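Local coordinates for protein carboxypeptidase 1 (Deinococcus radiodurans str. R1, PDB 5GIV) that probably removes amino acids one after another from the C-terminal end of peptides, with broad specificity, as a zinc-dependent metallocarboxypeptidase of the M32 family, at residues 186-191 / 343-348; 203-208 / 325-330; 288-293 / 470-475. All coordinates share one frame; numbering follows the deposited sequence.

Contact 1: residues 186-191 / 343-348; sequences LADAVI and VSRSLI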
# COMPACT_ATOMS: atom_id res chain seq x y z
N LEU A 186 30.23 -3.29 -34.00
CA LEU A 186 29.49 -2.04 -34.08
C LEU A 186 29.71 -1.20 -32.82
O LEU A 186 29.85 0.02 -32.89
CB LEU A 186 28.00 -2.33 -34.29
CG LEU A 186 27.07 -1.12 -34.35
CD1 LEU A 186 27.47 -0.22 -35.51
CD2 LEU A 186 25.63 -1.55 -34.49
N ALA A 187 29.74 -1.85 -31.65
CA ALA A 187 29.99 -1.12 -30.42
C ALA A 187 31.42 -0.59 -30.38
O ALA A 187 31.66 0.56 -30.00
CB ALA A 187 29.70 -2.00 -29.20
N ASP A 188 32.39 -1.43 -30.74
CA ASP A 188 33.77 -0.97 -30.76
C ASP A 188 33.93 0.21 -31.71
O ASP A 188 34.65 1.17 -31.40
CB ASP A 188 34.71 -2.12 -31.14
CG ASP A 188 34.89 -3.14 -30.01
OD1 ASP A 188 34.49 -2.86 -28.86
OD2 ASP A 188 35.45 -4.22 -30.28
N ALA A 189 33.27 0.16 -32.87
CA ALA A 189 33.37 1.28 -33.80
C ALA A 189 32.72 2.52 -33.22
O ALA A 189 33.26 3.63 -33.37
CB ALA A 189 32.72 0.93 -35.14
N VAL A 190 31.59 2.37 -32.53
CA VAL A 190 30.95 3.53 -31.92
C VAL A 190 31.83 4.11 -30.83
O VAL A 190 32.04 5.32 -30.75
CB VAL A 190 29.55 3.16 -31.39
CG1 VAL A 190 29.01 4.29 -30.54
CG2 VAL A 190 28.60 2.89 -32.54
N ILE A 191 32.42 3.25 -30.00
CA ILE A 191 33.28 3.74 -28.93
C ILE A 191 34.51 4.43 -29.49
O ILE A 191 34.98 5.42 -28.93
CB ILE A 191 33.66 2.57 -28.00
CG1 ILE A 191 32.42 2.10 -27.22
CG2 ILE A 191 34.83 2.96 -27.09
CD1 ILE A 191 32.60 0.78 -26.52
N VAL A 343 27.25 5.33 -26.00
CA VAL A 343 27.66 3.94 -25.86
C VAL A 343 29.01 3.90 -25.16
O VAL A 343 29.85 4.78 -25.37
CB VAL A 343 27.77 3.23 -27.23
CG1 VAL A 343 28.37 1.84 -27.06
CG2 VAL A 343 26.41 3.17 -27.92
N SER A 344 29.23 2.90 -24.31
CA SER A 344 30.54 2.67 -23.73
C SER A 344 30.54 1.35 -22.98
O SER A 344 29.51 0.90 -22.48
CB SER A 344 30.95 3.80 -22.77
OG SER A 344 30.15 3.77 -21.61
N ARG A 345 31.72 0.74 -22.89
CA ARG A 345 31.89 -0.45 -22.07
C ARG A 345 31.80 -0.03 -20.61
O ARG A 345 32.60 0.79 -20.15
CB ARG A 345 33.23 -1.11 -22.34
CG ARG A 345 33.53 -1.27 -23.80
CD ARG A 345 34.96 -1.69 -24.02
NE ARG A 345 35.27 -1.64 -25.45
CZ ARG A 345 36.10 -0.77 -26.01
NH1 ARG A 345 36.76 0.11 -25.26
NH2 ARG A 345 36.28 -0.79 -27.32
N SER A 346 30.84 -0.58 -19.89
CA SER A 346 30.58 -0.18 -18.51
C SER A 346 30.40 -1.44 -17.67
O SER A 346 30.43 -2.56 -18.18
CB SER A 346 29.37 0.75 -18.41
OG SER A 346 28.21 0.17 -18.99
N LEU A 347 30.23 -1.24 -16.37
CA LEU A 347 30.18 -2.34 -15.40
C LEU A 347 28.77 -2.78 -15.02
O LEU A 347 28.55 -3.97 -14.77
CB LEU A 347 30.92 -1.93 -14.13
CG LEU A 347 32.41 -1.65 -14.22
CD1 LEU A 347 32.91 -1.11 -12.88
CD2 LEU A 347 33.18 -2.92 -14.62
N ILE A 348 27.81 -1.86 -14.96
CA ILE A 348 26.49 -2.14 -14.41
C ILE A 348 25.56 -2.54 -15.54
O ILE A 348 25.33 -1.76 -16.47
CB ILE A 348 25.93 -0.93 -13.66
CG1 ILE A 348 26.92 -0.43 -12.60
CG2 ILE A 348 24.55 -1.26 -13.07
CD1 ILE A 348 27.35 -1.48 -11.62
O HOH W 1 36.89 0.81 -29.73

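Contact 2: residues 203-208 / 325-330; sequences RGFAQE and PEQLAG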
# COMPACT_ATOMS: atom_id res chain seq x y z
N ARG A 203 23.64 19.50 -15.33
CA ARG A 203 23.46 20.86 -14.83
C ARG A 203 22.48 20.94 -13.67
O ARG A 203 22.31 22.03 -13.11
CB ARG A 203 23.01 21.78 -15.97
CG ARG A 203 24.06 22.01 -17.02
CD ARG A 203 23.57 22.79 -18.24
NE ARG A 203 24.70 23.35 -18.97
CZ ARG A 203 24.61 24.03 -20.11
NH1 ARG A 203 23.43 24.24 -20.68
NH2 ARG A 203 25.71 24.52 -20.68
N GLY A 204 21.84 19.83 -13.30
CA GLY A 204 20.90 19.83 -12.19
C GLY A 204 19.45 19.91 -12.64
O GLY A 204 19.01 20.95 -13.12
N PHE A 205 18.72 18.80 -12.49
CA PHE A 205 17.33 18.71 -12.92
C PHE A 205 16.47 18.35 -11.71
O PHE A 205 16.59 17.24 -11.17
CB PHE A 205 17.18 17.67 -14.03
CG PHE A 205 17.82 18.08 -15.34
CD1 PHE A 205 19.19 18.29 -15.43
CD2 PHE A 205 17.05 18.22 -16.48
CE1 PHE A 205 19.78 18.66 -16.63
CE2 PHE A 205 17.64 18.58 -17.70
CZ PHE A 205 19.00 18.80 -17.77
N ALA A 206 15.61 19.28 -11.28
CA ALA A 206 14.84 19.08 -10.06
C ALA A 206 14.00 17.81 -10.14
O ALA A 206 13.31 17.56 -11.14
CB ALA A 206 13.95 20.28 -9.80
N GLN A 207 14.02 17.03 -9.05
CA GLN A 207 13.36 15.73 -9.03
C GLN A 207 11.87 15.84 -9.38
O GLN A 207 11.34 15.01 -10.13
CB GLN A 207 13.53 15.09 -7.66
CG GLN A 207 12.48 14.05 -7.32
CD GLN A 207 12.79 13.28 -6.05
OE1 GLN A 207 13.90 12.81 -5.84
NE2 GLN A 207 11.78 13.17 -5.17
N GLU A 208 11.18 16.84 -8.83
CA GLU A 208 9.74 16.95 -9.05
C GLU A 208 9.41 17.19 -10.52
O GLU A 208 8.44 16.64 -11.05
CB GLU A 208 9.17 18.07 -8.17
CG GLU A 208 7.65 18.13 -8.19
CD GLU A 208 7.08 19.22 -7.29
OE1 GLU A 208 7.88 19.96 -6.66
OE2 GLU A 208 5.83 19.33 -7.22
N PRO A 325 14.68 25.13 -18.70
CA PRO A 325 15.19 26.11 -19.68
C PRO A 325 16.66 26.44 -19.54
O PRO A 325 17.39 26.46 -20.54
CB PRO A 325 14.31 27.34 -19.43
CG PRO A 325 13.84 27.20 -18.02
CD PRO A 325 13.66 25.71 -17.80
N GLU A 326 17.12 26.77 -18.33
CA GLU A 326 18.53 27.08 -18.19
C GLU A 326 19.40 25.86 -18.48
O GLU A 326 20.48 25.99 -19.06
CB GLU A 326 18.83 27.65 -16.80
CG GLU A 326 20.30 28.01 -16.61
CD GLU A 326 20.61 28.60 -15.24
OE1 GLU A 326 21.51 28.08 -14.55
OE2 GLU A 326 19.94 29.58 -14.84
N GLN A 327 18.93 24.67 -18.10
CA GLN A 327 19.74 23.47 -18.32
C GLN A 327 19.92 23.18 -19.80
O GLN A 327 20.98 22.72 -20.23
CB GLN A 327 19.12 22.25 -17.61
CG GLN A 327 19.05 22.36 -16.08
CD GLN A 327 17.74 22.94 -15.55
OE1 GLN A 327 17.09 23.76 -16.20
NE2 GLN A 327 17.35 22.52 -14.36
N LEU A 328 18.90 23.47 -20.62
CA LEU A 328 19.01 23.20 -22.05
C LEU A 328 19.44 24.42 -22.85
O LEU A 328 19.45 24.36 -24.08
CB LEU A 328 17.68 22.68 -22.59
CG LEU A 328 17.45 21.19 -22.38
CD1 LEU A 328 18.56 20.40 -23.05
CD2 LEU A 328 17.39 20.86 -20.89
N ALA A 329 19.82 25.51 -22.19
CA ALA A 329 20.32 26.68 -22.90
C ALA A 329 21.57 26.33 -23.70
O ALA A 329 22.51 25.74 -23.16
CB ALA A 329 20.62 27.81 -21.92
N GLY A 330 21.57 26.68 -24.98
CA GLY A 330 22.69 26.35 -25.84
C GLY A 330 22.72 24.92 -26.30
O GLY A 330 23.74 24.47 -26.84
O HOH W 2 25.17 24.86 -23.76
O HOH W 3 15.10 21.99 -12.41

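Contact 3: residues 288-293 / 470-475; sequences GGVSAG and WTPGEL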
# COMPACT_ATOMS: atom_id res chain seq x y z
N GLY A 288 -2.45 -12.37 -17.94
CA GLY A 288 -1.13 -11.83 -17.63
C GLY A 288 -0.23 -12.02 -18.83
O GLY A 288 -0.60 -12.65 -19.82
N GLY A 289 0.97 -11.46 -18.72
CA GLY A 289 1.97 -11.61 -19.77
C GLY A 289 2.38 -13.05 -19.97
O GLY A 289 2.32 -13.88 -19.06
N VAL A 290 2.85 -13.34 -21.19
CA VAL A 290 3.07 -14.73 -21.61
C VAL A 290 4.48 -15.25 -21.29
O VAL A 290 4.65 -16.45 -21.10
CB VAL A 290 2.76 -14.87 -23.12
CG1 VAL A 290 3.85 -14.22 -23.96
CG2 VAL A 290 2.58 -16.32 -23.50
N SER A 291 5.49 -14.38 -21.23
CA SER A 291 6.86 -14.84 -21.00
C SER A 291 7.74 -13.65 -20.64
O SER A 291 7.38 -12.49 -20.83
CB SER A 291 7.42 -15.53 -22.24
OG SER A 291 7.58 -14.60 -23.29
N ALA A 292 8.93 -13.96 -20.12
CA ALA A 292 9.86 -12.89 -19.77
C ALA A 292 10.31 -12.13 -21.01
O ALA A 292 10.38 -10.90 -21.00
CB ALA A 292 11.07 -13.46 -19.03
N GLY A 293 10.62 -12.86 -22.09
CA GLY A 293 11.10 -12.20 -23.29
C GLY A 293 10.06 -11.30 -23.93
O GLY A 293 10.35 -10.18 -24.34
N TRP A 470 -2.05 -17.52 -26.29
CA TRP A 470 -1.13 -18.20 -27.19
C TRP A 470 0.19 -18.47 -26.49
O TRP A 470 0.59 -17.72 -25.59
CB TRP A 470 -0.89 -17.38 -28.46
CG TRP A 470 -2.16 -16.99 -29.18
CD1 TRP A 470 -2.72 -15.74 -29.25
CD2 TRP A 470 -3.01 -17.86 -29.94
NE1 TRP A 470 -3.87 -15.79 -30.01
CE2 TRP A 470 -4.07 -17.07 -30.44
CE3 TRP A 470 -2.98 -19.23 -30.24
CZ2 TRP A 470 -5.09 -17.61 -31.23
CZ3 TRP A 470 -3.99 -19.76 -31.02
CH2 TRP A 470 -5.03 -18.95 -31.50
N THR A 471 0.87 -19.54 -26.89
CA THR A 471 2.23 -19.76 -26.42
C THR A 471 3.13 -18.66 -26.96
O THR A 471 2.81 -18.01 -27.97
CB THR A 471 2.78 -21.12 -26.87
OG1 THR A 471 3.00 -21.13 -28.29
CG2 THR A 471 1.81 -22.22 -26.52
N PRO A 472 4.28 -18.42 -26.32
CA PRO A 472 5.19 -17.39 -26.84
C PRO A 472 5.48 -17.54 -28.32
O PRO A 472 5.37 -16.57 -29.08
CB PRO A 472 6.43 -17.57 -25.96
CG PRO A 472 5.90 -18.13 -24.67
CD PRO A 472 4.76 -19.03 -25.07
N GLY A 473 5.82 -18.75 -28.77
CA GLY A 473 6.11 -18.95 -30.18
C GLY A 473 4.91 -18.64 -31.06
O GLY A 473 5.05 -18.04 -32.13
N GLU A 474 3.72 -19.06 -30.64
CA GLU A 474 2.52 -18.77 -31.42
C GLU A 474 2.24 -17.27 -31.48
O GLU A 474 1.88 -16.75 -32.54
CB GLU A 474 1.32 -19.51 -30.83
CG GLU A 474 1.39 -21.01 -30.97
CD GLU A 474 0.39 -21.70 -30.07
OE1 GLU A 474 -0.19 -21.04 -29.18
OE2 GLU A 474 0.18 -22.91 -30.26
N LEU A 475 2.37 -16.57 -30.35
CA LEU A 475 2.11 -15.14 -30.33
C LEU A 475 3.08 -14.40 -31.25
O LEU A 475 2.67 -13.56 -32.05
CB LEU A 475 2.18 -14.60 -28.90
CG LEU A 475 1.86 -13.13 -28.64
CD1 LEU A 475 0.37 -12.82 -28.82
CD2 LEU A 475 2.32 -12.72 -27.24

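Contact 1: residues 186-191 / 343-348
The guanidinium of Arg345 has Ile191 CD1 over one face, 3.7 Å above its plane and shifted toward the rim, and Asp188 at its edge. There Arg345 NH2 donates to Asp188 OD1 at 3.1 Å, almost straight at 171°, in a salt bridge. OD1 lies within the guanidinium plane, yet the nitrogen meets it from above the carboxylate plane, the two planes being 65° apart. Only NH2 makes a hydrogen bond to the carboxylate, so the salt bridge is single rather than bidentate. A water that donates to Asp188 O and accepts from Arg345 NH2 gives the same nitrogen a second partner. The setting is the outer surface of the largely helical M32 fold, where the loop between helices 333-339 and 357-372 runs past helix 169-193. Arg345, extended from CG to NE, slants across Ile191, whose CD1 also reaches Arg345 CG at 3.5 Å. Deeper in, Val190 CG1, anti to its backbone N, abuts Val343 CB at 3.7 Å, the two valines crossing at about a right angle. Ile191 CG1 meets Val343 CG1 at 4.1 Å. Tyr497 of helix 487-501 touches both valines, and Leu355 does the same from a loop.

Contact 2: residues 203-208 / 325-330
Three direct hydrogen bonds join these segments, and all of them end on backbone carbonyls. Arg203, extended from CG to NE, sends NH1 to two of them: Ala329 O at 3.0 Å, reached in the carbonyl plane, and Gln327 O at 2.9 Å, approached from well above the carbonyl plane. Both acceptors lie near the guanidinium plane, so one nitrogen spans the end of the type I turn from Glu326 to Ala329. In the other direction, Gln327 NE2 donates to Gly204 O at 2.6 Å with a nearly straight angle of 170°, the oxygen lying in the amide plane. The backbone at Gly204 leaves no room for a CB beside the carbonyl oxygen of Arg203.

Two waters extend this polar network. One accepts from Arg203 NH2 and donates to Ala329 O, giving that oxygen a second donor; the other accepts from Ala206 N and, weakly, from Gln327 NE2.

The apolar part centres on the Phe205 ring. With CG anti to the carbonyl carbon, Gln327 sets that methylene over one ring face in a CH-pi contact, 4.0 Å from the centroid and 18° off the normal, and the bend at chi2 (92°) turns the amide toward Gly204 O. Gln327 CB comes closer still, 3.5 Å from Phe205 CZ. Leu328 CD2 adds a contact with Phe205 CE2 at 3.9 Å. An alanine in place of Gln327 would probably loosen the join, since both the bond to Gly204 O and the methylene over the Phe205 ring would go.

Leu328 packs on Phe317, Trp320 and Arg321 of helix 310-323, and the ring of Phe324 meets that of Phe205. The contact thus joins the lead-in to helix 207-221, with Ala206 at its N-cap, to the loop between helices 310-323 and 333-339.

Contact 3: residues 288-293 / 470-475
This is a small, partly buried apolar contact between the residues leading into helix 292-306 and the first turn of helix 472-480, with the residues just before it. Its centre lies about 13 Å from the centre of the chain, and the segments bury 185 Å² between them. Val290 carries it, its two methyls serving different partners. CG2, anti to the backbone N, comes to 3.2 Å from Trp470 O and to 3.8 Å from Pro472 CD, so it sits against the backbone just before the helix and the proline in its first turn. CG1, in the crowded position between N and carbonyl carbon (chi1 73°), meets Leu475 CD2 at 3.9 Å, the two side chains sliding past each other in opposite directions. Beside it Ser291 CB adds a touch on Pro472 CG at 3.9 Å.

The start of helix 472-480 is fixed from within by a capping box: Glu474 N donates to Thr471 OG1 at 3.2 Å, and Thr471 N donates to Glu474 OE1 at 2.9 Å, from above the carboxylate plane. Ser291 likewise caps its own helix, its OG accepting from Val294 N.

Helix 292-306 carries Glu296, which binds zinc with His266 and His270 of helix 257-275. With the Ser291 side chain about 8 Å from that of Glu296, the contact lies beside, not in, the zinc site, at the capped N-terminal end of the helix that bears the third ligand, an HExxH-plus-glutamate arrangement as in gluzincins.

How the contacts relate
From the N terminus, helix 169-193 supplies the first half of contact 1, and the chain then reaches the first half of contact 2 just before helix 207-221. After the small sheet and helix 257-275 comes 288-293. Contact 2 closes at 325-330 and contact 1 at 343-348, so contact 2 is nested within the loop that contact 1 closes. Contact 3 opens inside both loops and closes only at 470-475, crossing the other two. Contacts 1 and 2 tie down the loops flanking helix 333-339, whereas contact 3 joins the start of the helix bearing a zinc ligand to helix 472-480. Contacts 2 and 3, on opposite sides of the chain's centre, have centres about 41 Å apart.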